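Local coordinates for RNA 2'-o-ribose methyltransferase (Thermus thermophilus, PDB 1IPA), which probably transfers a methyl group to a ribose 2'-hydroxyl of RNA, as a SpoU-type methyltransferase whose active site is built on a deep trefoil knot, at residues E178-I183 against R222-E227; P189-T194 against A204-P209. All blocks are in the same frame, centred on the assembly; numbering follows the deposited sequence.

Contact 1 of 2, residues E178-I183 against R222-E227; sequences EVLDWI and RAAWLE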
loop_
_atom_site.group_PDB
_atom_site.type_symbol
_atom_site.label_atom_id
_atom_site.label_comp_id
_atom_site.label_asym_id
_atom_site.label_seq_id
_atom_site.Cartn_x
_atom_site.Cartn_y
_atom_site.Cartn_z
ATOM N N GLU A 178 17.579 9.283 6.721
ATOM C CA GLU A 178 17.382 8.182 7.659
ATOM C C GLU A 178 17.370 6.827 6.962
ATOM O O GLU A 178 17.953 5.857 7.452
ATOM C CB GLU A 178 16.067 8.365 8.426
ATOM C CG GLU A 178 16.092 9.445 9.490
ATOM C CD GLU A 178 14.706 9.752 10.031
ATOM O OE1 GLU A 178 13.899 10.363 9.294
ATOM O OE2 GLU A 178 14.420 9.375 11.187
ATOM N N VAL A 179 16.689 6.763 5.822
ATOM C CA VAL A 179 16.608 5.525 5.059
ATOM C C VAL A 179 17.965 5.188 4.458
ATOM O O VAL A 179 18.380 4.031 4.463
ATOM C CB VAL A 179 15.541 5.635 3.948
ATOM C CG1 VAL A 179 15.680 4.489 2.952
ATOM C CG2 VAL A 179 14.153 5.613 4.578
ATOM N N LEU A 180 18.661 6.200 3.952
ATOM C CA LEU A 180 19.981 5.992 3.368
ATOM C C LEU A 180 20.984 5.508 4.418
ATOM O O LEU A 180 21.776 4.606 4.160
ATOM C CB LEU A 180 20.461 7.283 2.694
ATOM C CG LEU A 180 19.811 7.488 1.318
ATOM C CD1 LEU A 180 20.074 8.882 0.774
ATOM C CD2 LEU A 180 20.360 6.431 0.378
ATOM N N ASP A 181 20.933 6.089 5.613
ATOM C CA ASP A 181 21.833 5.672 6.682
ATOM C C ASP A 181 21.480 4.247 7.075
ATOM O O ASP A 181 22.348 3.459 7.453
ATOM C CB ASP A 181 21.692 6.583 7.902
ATOM C CG ASP A 181 22.084 8.021 7.610
ATOM O OD1 ASP A 181 21.968 8.855 8.531
ATOM O OD2 ASP A 181 22.503 8.320 6.467
ATOM N N TRP A 182 20.201 3.910 6.977
ATOM C CA TRP A 182 19.755 2.567 7.325
ATOM C C TRP A 182 20.355 1.533 6.360
ATOM O O TRP A 182 20.875 0.497 6.784
ATOM C CB TRP A 182 18.227 2.491 7.274
ATOM C CG TRP A 182 17.685 1.167 7.715
ATOM C CD1 TRP A 182 17.508 0.744 8.997
ATOM C CD2 TRP A 182 17.303 0.074 6.874
ATOM N NE1 TRP A 182 17.042 -0.547 9.009
ATOM C CE2 TRP A 182 16.907 -0.984 7.718
ATOM C CE3 TRP A 182 17.260 -0.116 5.486
ATOM C CZ2 TRP A 182 16.472 -2.219 7.224
ATOM C CZ3 TRP A 182 16.827 -1.345 4.993
ATOM C CH2 TRP A 182 16.439 -2.379 5.863
ATOM N N ILE A 183 20.274 1.827 5.064
ATOM C CA ILE A 183 20.797 0.939 4.026
ATOM C C ILE A 183 22.253 0.591 4.328
ATOM O O ILE A 183 22.616 -0.579 4.435
ATOM C CB ILE A 183 20.748 1.609 2.621
ATOM C CG1 ILE A 183 19.343 2.137 2.325
ATOM C CG2 ILE A 183 21.169 0.611 1.552
ATOM C CD1 ILE A 183 18.304 1.077 2.192
ATOM N N ARG A 222 17.433 12.018 -6.600
ATOM C CA ARG A 222 18.436 13.034 -6.294
ATOM C C ARG A 222 19.825 12.418 -6.342
ATOM O O ARG A 222 19.971 11.197 -6.314
ATOM C CB ARG A 222 18.202 13.623 -4.902
ATOM C CG ARG A 222 16.806 14.160 -4.688
ATOM C CD ARG A 222 16.646 14.755 -3.294
ATOM N NE ARG A 222 15.248 15.058 -2.999
ATOM C CZ ARG A 222 14.485 15.870 -3.728
ATOM N NH1 ARG A 222 14.982 16.472 -4.803
ATOM N NH2 ARG A 222 13.219 16.071 -3.387
ATOM N N ALA A 223 20.843 13.269 -6.409
ATOM C CA ALA A 223 22.224 12.803 -6.470
ATOM C C ALA A 223 22.546 11.907 -5.277
ATOM O O ALA A 223 23.250 10.908 -5.415
ATOM C CB ALA A 223 23.182 13.995 -6.509
ATOM N N ALA A 224 22.016 12.268 -4.111
ATOM C CA ALA A 224 22.249 11.504 -2.893
ATOM C C ALA A 224 22.027 10.011 -3.115
ATOM O O ALA A 224 22.840 9.190 -2.687
ATOM C CB ALA A 224 21.339 12.007 -1.785
ATOM N N TRP A 225 20.929 9.662 -3.780
ATOM C CA TRP A 225 20.615 8.258 -4.046
ATOM C C TRP A 225 21.519 7.627 -5.093
ATOM O O TRP A 225 21.857 6.453 -4.990
ATOM C CB TRP A 225 19.155 8.097 -4.481
ATOM C CG TRP A 225 18.200 8.402 -3.382
ATOM C CD1 TRP A 225 17.615 9.603 -3.112
ATOM C CD2 TRP A 225 17.795 7.513 -2.333
ATOM N NE1 TRP A 225 16.879 9.522 -1.959
ATOM C CE2 TRP A 225 16.971 8.251 -1.459
ATOM C CE3 TRP A 225 18.056 6.162 -2.045
ATOM C CZ2 TRP A 225 16.400 7.689 -0.314
ATOM C CZ3 TRP A 225 17.490 5.600 -0.909
ATOM C CH2 TRP A 225 16.668 6.367 -0.054
ATOM N N LEU A 226 21.918 8.408 -6.090
ATOM C CA LEU A 226 22.776 7.900 -7.153
ATOM C C LEU A 226 24.220 7.653 -6.718
ATOM O O LEU A 226 24.880 6.749 -7.223
ATOM C CB LEU A 226 22.738 8.851 -8.350
ATOM C CG LEU A 226 21.334 9.023 -8.934
ATOM C CD1 LEU A 226 21.392 9.802 -10.236
ATOM C CD2 LEU A 226 20.721 7.656 -9.170
ATOM N N GLU A 227 24.702 8.452 -5.777
ATOM C CA GLU A 227 26.058 8.302 -5.278
ATOM C C GLU A 227 26.127 7.147 -4.285
ATOM O O GLU A 227 27.171 6.520 -4.119
ATOM C CB GLU A 227 26.511 9.602 -4.607
ATOM C CG GLU A 227 26.523 10.793 -5.561
ATOM C CD GLU A 227 26.860 12.109 -4.880
ATOM O OE1 GLU A 227 26.098 12.535 -3.982
ATOM O OE2 GLU A 227 27.888 12.723 -5.248
#
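The indole of W225 takes the side chain of L180 over one face and V179 at its edge. Over the face, L180 CD2 sits 3.5 Å from the centroid of the W225 six-membered ring and 25° off its normal, a CH-pi contact displaced toward the rim. Its closest ring atom is CZ3, with L180 CD2 and W225 CZ3 3.3 Å apart. The rest of the branch follows the same face: L180 CG lies 3.6 Å from W225 CH2, and L180 CD1 is 3.9 Å from W225 CE2, so the isobutyl group spreads across the benzo ring. V179 meets the indole differently, with CG1 lying in the ring plane 3.7 Å from W225 CH2.

The first bond of the W225 side chain is not aimed at the other helix; the ring end is what reaches it. With CG anti to the carbonyl carbon (chi1 -68°), the indole reaches across between two helix segments that run almost parallel, their axes 11.4 Å apart and 5° from each other. L180 CD1 also reaches A224 CB, 4.2 Å away at the more exposed border.

The indole additionally packs on V120 and V122 of strand 117-122, while its NE1 donates a hydrogen bond to E176 at the start of the helix carrying L180. Replacing W225 by an alanine is likely to open a gap between the two helices, leaving L180 without the surface it lies on and E176 without its N-H partner. Between the segments themselves the contact is wholly apolar, held by dispersion and CH-pi attraction; the indole N-H is satisfied just beside it, by a bond that probably restrains the rotation of the ring and leaves its one polar atom paired within a buried side chain.

Contact 2 of 2, residues P189-T194 against A204-P209; sequences PLVATT and ANLRPP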
loop_
_atom_site.group_PDB
_atom_site.type_symbol
_atom_site.label_atom_id
_atom_site.label_comp_id
_atom_site.label_asym_id
_atom_site.label_seq_id
_atom_site.Cartn_x
_atom_site.Cartn_y
_atom_site.Cartn_z
ATOM N N PRO A 189 23.224 -3.831 -0.448
ATOM C CA PRO A 189 23.470 -3.301 -1.796
ATOM C C PRO A 189 22.248 -2.540 -2.314
ATOM O O PRO A 189 21.106 -2.945 -2.100
ATOM C CB PRO A 189 23.803 -4.556 -2.617
ATOM C CG PRO A 189 23.183 -5.675 -1.836
ATOM C CD PRO A 189 23.440 -5.285 -0.402
ATOM N N LEU A 190 22.501 -1.422 -2.980
ATOM C CA LEU A 190 21.438 -0.587 -3.497
ATOM C C LEU A 190 21.537 -0.376 -5.004
ATOM O O LEU A 190 22.602 -0.058 -5.522
ATOM C CB LEU A 190 21.469 0.761 -2.778
ATOM C CG LEU A 190 20.594 1.905 -3.313
ATOM C CD1 LEU A 190 19.111 1.586 -3.147
ATOM C CD2 LEU A 190 20.951 3.193 -2.565
ATOM N N VAL A 191 20.415 -0.567 -5.692
ATOM C CA VAL A 191 20.317 -0.378 -7.142
ATOM C C VAL A 191 19.357 0.796 -7.349
ATOM O O VAL A 191 18.190 0.733 -6.956
ATOM C CB VAL A 191 19.731 -1.639 -7.837
ATOM C CG1 VAL A 191 19.499 -1.372 -9.331
ATOM C CG2 VAL A 191 20.663 -2.824 -7.645
ATOM N N ALA A 192 19.846 1.876 -7.941
ATOM C CA ALA A 192 19.002 3.041 -8.166
ATOM C C ALA A 192 18.502 3.100 -9.606
ATOM O O ALA A 192 19.252 2.840 -10.543
ATOM C CB ALA A 192 19.765 4.318 -7.825
ATOM N N THR A 193 17.230 3.441 -9.767
ATOM C CA THR A 193 16.607 3.541 -11.078
ATOM C C THR A 193 16.647 4.994 -11.563
ATOM O O THR A 193 16.266 5.913 -10.838
ATOM C CB THR A 193 15.128 3.063 -11.022
ATOM O OG1 THR A 193 15.069 1.744 -10.463
ATOM C CG2 THR A 193 14.514 3.031 -12.416
ATOM N N THR A 194 17.134 5.194 -12.783
ATOM C CA THR A 194 17.213 6.520 -13.387
ATOM C C THR A 194 17.107 6.384 -14.898
ATOM O O THR A 194 17.605 5.416 -15.477
ATOM C CB THR A 194 18.552 7.234 -13.072
ATOM O OG1 THR A 194 19.647 6.355 -13.355
ATOM C CG2 THR A 194 18.609 7.640 -11.624
ATOM N N ALA A 204 21.410 -5.686 -14.147
ATOM C CA ALA A 204 21.806 -5.590 -12.753
ATOM C C ALA A 204 21.663 -6.965 -12.119
ATOM O O ALA A 204 20.913 -7.801 -12.608
ATOM C CB ALA A 204 20.931 -4.595 -12.029
ATOM N N ASN A 205 22.397 -7.187 -11.036
ATOM C CA ASN A 205 22.377 -8.445 -10.293
ATOM C C ASN A 205 21.455 -8.257 -9.099
ATOM O O ASN A 205 21.848 -7.652 -8.096
ATOM C CB ASN A 205 23.793 -8.780 -9.805
ATOM C CG ASN A 205 23.828 -9.962 -8.850
ATOM O OD1 ASN A 205 24.884 -10.311 -8.330
ATOM N ND2 ASN A 205 22.684 -10.584 -8.621
ATOM N N LEU A 206 20.240 -8.784 -9.194
ATOM C CA LEU A 206 19.275 -8.631 -8.115
ATOM C C LEU A 206 19.250 -9.798 -7.127
ATOM O O LEU A 206 18.185 -10.230 -6.687
ATOM C CB LEU A 206 17.882 -8.387 -8.712
ATOM C CG LEU A 206 17.875 -7.248 -9.748
ATOM C CD1 LEU A 206 16.480 -7.041 -10.294
ATOM C CD2 LEU A 206 18.389 -5.966 -9.122
ATOM N N ARG A 207 20.436 -10.290 -6.776
ATOM C CA ARG A 207 20.582 -11.391 -5.824
ATOM C C ARG A 207 19.871 -11.058 -4.510
ATOM O O ARG A 207 20.082 -9.996 -3.933
ATOM C CB ARG A 207 22.068 -11.673 -5.563
ATOM C CG ARG A 207 22.353 -12.265 -4.187
ATOM C CD ARG A 207 23.691 -13.002 -4.135
ATOM N NE ARG A 207 23.656 -14.252 -4.895
ATOM C CZ ARG A 207 22.824 -15.260 -4.642
ATOM N NH1 ARG A 207 21.953 -15.174 -3.644
ATOM N NH2 ARG A 207 22.856 -16.355 -5.391
ATOM N N PRO A 208 19.044 -11.993 -4.013
ATOM C CA PRO A 208 18.232 -11.947 -2.795
ATOM C C PRO A 208 18.419 -10.815 -1.793
ATOM O O PRO A 208 17.439 -10.179 -1.422
ATOM C CB PRO A 208 18.453 -13.320 -2.195
ATOM C CG PRO A 208 18.361 -14.162 -3.418
ATOM C CD PRO A 208 19.186 -13.393 -4.456
ATOM N N PRO A 209 19.650 -10.559 -1.315
ATOM C CA PRO A 209 19.748 -9.447 -0.357
ATOM C C PRO A 209 19.978 -8.163 -1.142
ATOM O O PRO A 209 21.107 -7.899 -1.535
ATOM C CB PRO A 209 20.967 -9.813 0.490
ATOM C CG PRO A 209 21.180 -11.280 0.219
ATOM C CD PRO A 209 20.837 -11.417 -1.230
#
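The side chains of V191 and L206 cross at about a right angle, V191 CG2 meeting L206 CD2 at 4.2 Å. The valine projects from strand 190-193 toward the loop, and its two methyls divide the work: CG2 goes to the leucine, while CG1, opposite the backbone N (chi1 174°), turns to the methyl of A204, with V191 CG1 and A204 CB 4.4 Å apart. L206 does not start out aimed at the strand. Its CG stands opposite the carbonyl carbon (chi1 -51°); CD1 continues the extended chain, and the other branch, CD2, is the one turned to the valine. These are loose van der Waals contacts, and all three residues are buried.

At the other end of the contact the two prolines meet unequally. P189 offers its ring, with CG 3.1 Å from P209 O and CD 3.7 Å from the same oxygen, whereas P209 takes part through its backbone carbonyl. This places the ring of P189 against the main chain where the loop turns into strand 210-214.

The loop is held from its other side by helix 246-261: L206 packs on E256 and A257, and the Q260 side chain makes hydrogen bonds to the backbone N of L206 through OE1 and to the carbonyl oxygen of A204 through NE2. V191 also touches V210, and its backbone pairs with A211 and A213 of the neighbouring parallel strand. L206 is thus wedged between strand and helix. Such an apolar layer, in which a connection between two adjacent parallel strands crosses one face of the sheet, belongs to the Rossmann-like alpha/beta fold of the SpoU methyltransferases; here the crossing runs as a loop without regular helix or strand.

In the fold
Following the chain from its N terminus, helix 176-185 comes first and supplies one side of contact 1. Strand 190-193 is the next element and opens contact 2, whose loop closes when residues 204-209 return beside it before strand 210-214. Helix 223-228 comes later and closes the longer loop of contact 1, so contact 2 is nested within contact 1. Their centres lie 14 Å apart, and they touch directly: L226 CD2 packs on T194 CG2 at 3.2 Å and on A192 CB at 3.7 Å. Strand 190-193 thus meets helix 223-228 and the 204-209 loop, and the two contacts tie helices 176-185 and 223-228 to the parallel sheet and helix 246-261.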